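Local coordinates for protein glycerol kinase, putative (Plasmodium falciparum, PDB 2W41) that probably catalyses the ATP-dependent phosphorylation of glycerol to sn-glycerol 3-phosphate, the entry step of glycerol degradation, at residues Q88-I93 and T140-F145. Sequence-based numbering, arbitrary orientation.
Sequences QRETVI and TYFSAF. With EDO (1,2-ethanediol), chain U; EDO (1,2-ethanediol), chain T.
E90 and Y141 meet in the probable polyol pocket of the N-terminal FGGY domain, where two 1,2-ethanediol molecules are bound. The 88-93 segment turns sharply at E90. T91 N bonds back to R89 O at 2.6 Å, and the positive phi of E90 (72°) makes this a classic gamma turn. The E90 carbonyl faces S143. S143 OG donates to E90 O at 2.6 Å, in the carbonyl plane and on a lone pair. N170 also bonds S143 OG and T91 O, so it ties the two segments together. Next to this bond, S143 CB packs on V92 CB at 4.0 Å.

The E90 side chain lies against both Y141 and F142. Its CB rests against Y141 O. Its carboxylate passes close to the F142 ring, the two planes only 17° apart, with OE2 3.7 Å from F142 CE1. R193 NE forms a salt bridge with OE2, which probably limits rotation of the group. OE1 accepts a hydrogen bond from O1 of one ethanediol (chain T) at 2.7 Å. C1 of that diol lies over one face of the Y141 ring, 3.7 Å from CG.

R89 holds the other ethanediol (chain U). The bend at chi3 (-60°) turns NE to the same diol oxygen that the residue's own amide reaches, and both N and NE donate to O2, the amide at 2.7 Å. NH2 donates to O1. D252 also hydrogen-bonds ethanediol here. An Arg-Glu pair, a tyrosine and an aspartate around the two diols are consistent with the glycerol site of FGGY glycerol kinases.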
loop_
_atom_site.group_PDB
_atom_site.type_symbol
_atom_site.label_atom_id
_atom_site.label_comp_id
_atom_site.label_asym_id
_atom_site.label_seq_id
_atom_site.Cartn_x
_atom_site.Cartn_y
_atom_site.Cartn_z
ATOM N N GLN B 88 -11.159 33.688 9.859
ATOM C CA GLN B 88 -10.928 33.027 8.552
ATOM C C GLN B 88 -10.591 34.104 7.528
ATOM O O GLN B 88 -11.367 35.048 7.328
ATOM C CB GLN B 88 -12.151 32.235 8.094
ATOM C CG GLN B 88 -13.457 33.037 8.078
ATOM C CD GLN B 88 -14.555 32.431 7.157
ATOM O OE1 GLN B 88 -14.265 31.899 6.088
ATOM N NE2 GLN B 88 -15.807 32.521 7.583
ATOM N N ARG B 89 -9.412 33.977 6.927
ATOM C CA ARG B 89 -8.889 34.947 5.962
ATOM C C ARG B 89 -9.418 34.672 4.539
ATOM O O ARG B 89 -10.074 33.634 4.289
ATOM C CB ARG B 89 -7.347 34.912 6.010
ATOM C CG ARG B 89 -6.740 35.064 7.417
ATOM C CD ARG B 89 -5.264 34.771 7.421
ATOM N NE ARG B 89 -4.965 33.403 6.976
ATOM C CZ ARG B 89 -3.748 32.942 6.659
ATOM N NH1 ARG B 89 -2.666 33.686 6.758
ATOM N NH2 ARG B 89 -3.601 31.697 6.253
ATOM N N GLU B 90 -9.139 35.585 3.607
ATOM C CA GLU B 90 -9.372 35.358 2.161
ATOM C C GLU B 90 -10.866 35.359 1.770
ATOM O O GLU B 90 -11.256 36.056 0.838
ATOM C CB GLU B 90 -8.652 34.078 1.722
ATOM C CG GLU B 90 -7.140 34.250 1.759
ATOM C CD GLU B 90 -6.405 33.069 2.301
ATOM O OE1 GLU B 90 -6.914 31.948 2.144
ATOM O OE2 GLU B 90 -5.309 33.246 2.889
ATOM N N THR B 91 -11.692 34.591 2.486
ATOM C CA THR B 91 -13.160 34.722 2.440
ATOM C C THR B 91 -13.605 36.168 2.282
ATOM O O THR B 91 -13.138 37.047 3.011
ATOM C CB THR B 91 -13.830 34.065 3.677
ATOM O OG1 THR B 91 -13.587 32.654 3.626
ATOM C CG2 THR B 91 -15.346 34.332 3.737
ATOM N N VAL B 92 -14.482 36.406 1.293
ATOM C CA VAL B 92 -14.826 37.777 0.891
ATOM C C VAL B 92 -16.332 38.057 0.840
ATOM O O VAL B 92 -17.120 37.209 0.403
ATOM C CB VAL B 92 -14.062 38.227 -0.430
ATOM C CG1 VAL B 92 -14.589 37.502 -1.701
ATOM C CG2 VAL B 92 -14.085 39.787 -0.601
ATOM N N ILE B 93 -16.727 39.248 1.258
ATOM C CA ILE B 93 -18.088 39.715 1.085
ATOM C C ILE B 93 -18.070 41.066 0.409
ATOM O O ILE B 93 -17.173 41.891 0.649
ATOM C CB ILE B 93 -18.848 39.857 2.418
ATOM C CG1 ILE B 93 -18.739 38.569 3.233
ATOM C CG2 ILE B 93 -20.326 40.215 2.207
ATOM C CD1 ILE B 93 -18.507 38.818 4.718
ATOM N N THR B 140 -6.653 30.380 -6.369
ATOM C CA THR B 140 -8.106 30.323 -6.130
ATOM C C THR B 140 -8.506 30.722 -4.732
ATOM O O THR B 140 -9.683 31.014 -4.517
ATOM C CB THR B 140 -8.711 28.915 -6.433
ATOM O OG1 THR B 140 -7.957 27.914 -5.723
ATOM C CG2 THR B 140 -8.673 28.625 -7.927
ATOM N N TYR B 141 -7.549 30.743 -3.791
ATOM C CA TYR B 141 -7.857 31.000 -2.365
ATOM C C TYR B 141 -8.067 32.465 -1.984
ATOM O O TYR B 141 -9.040 32.813 -1.353
ATOM C CB TYR B 141 -6.813 30.342 -1.456
ATOM C CG TYR B 141 -6.722 28.845 -1.634
ATOM C CD1 TYR B 141 -7.636 27.983 -1.028
ATOM C CD2 TYR B 141 -5.718 28.291 -2.408
ATOM C CE1 TYR B 141 -7.537 26.606 -1.187
ATOM C CE2 TYR B 141 -5.609 26.915 -2.571
ATOM C CZ TYR B 141 -6.520 26.084 -1.964
ATOM O OH TYR B 141 -6.380 24.722 -2.155
ATOM N N PHE B 142 -7.131 33.310 -2.382
ATOM C CA PHE B 142 -7.167 34.747 -2.102
ATOM C C PHE B 142 -8.400 35.445 -2.695
ATOM O O PHE B 142 -9.058 34.896 -3.575
ATOM C CB PHE B 142 -5.867 35.379 -2.608
ATOM C CG PHE B 142 -4.660 35.114 -1.717
ATOM C CD1 PHE B 142 -4.500 33.909 -1.056
ATOM C CD2 PHE B 142 -3.676 36.060 -1.571
ATOM C CE1 PHE B 142 -3.389 33.677 -0.251
ATOM C CE2 PHE B 142 -2.553 35.818 -0.783
ATOM C CZ PHE B 142 -2.417 34.633 -0.127
ATOM N N SER B 143 -8.709 36.638 -2.207
ATOM C CA SER B 143 -9.980 37.279 -2.476
ATOM C C SER B 143 -10.219 37.778 -3.925
ATOM O O SER B 143 -11.353 37.804 -4.366
ATOM C CB SER B 143 -10.171 38.446 -1.524
ATOM O OG SER B 143 -9.888 38.061 -0.209
ATOM N N ALA B 144 -9.165 38.167 -4.652
ATOM C CA ALA B 144 -9.323 38.992 -5.879
ATOM C C ALA B 144 -10.048 38.267 -7.008
ATOM O O ALA B 144 -10.897 38.841 -7.668
ATOM C CB ALA B 144 -7.985 39.532 -6.362
ATOM N N PHE B 145 -9.715 37.004 -7.226
ATOM C CA PHE B 145 -10.377 36.233 -8.263
ATOM C C PHE B 145 -11.846 35.964 -7.945
ATOM O O PHE B 145 -12.614 35.663 -8.846
ATOM C CB PHE B 145 -9.653 34.934 -8.510
ATOM C CG PHE B 145 -8.529 35.046 -9.487
ATOM C CD1 PHE B 145 -8.780 35.194 -10.851
ATOM C CD2 PHE B 145 -7.204 34.974 -9.042
ATOM C CE1 PHE B 145 -7.739 35.287 -11.754
ATOM C CE2 PHE B 145 -6.142 35.037 -9.933
ATOM C CZ PHE B 145 -6.401 35.211 -11.304
HETATM C C1 EDO U . -7.132 30.927 5.149
HETATM O O1 EDO U . -5.875 30.271 5.015
HETATM C C2 EDO U . -7.683 30.604 6.528
HETATM O O2 EDO U . -7.704 31.860 7.211
HETATM C C1 EDO T . -5.062 28.475 1.643
HETATM O O1 EDO T . -5.246 29.792 2.132
HETATM C C2 EDO T . -3.615 28.411 1.193
HETATM O O2 EDO T . -3.342 29.435 0.222
#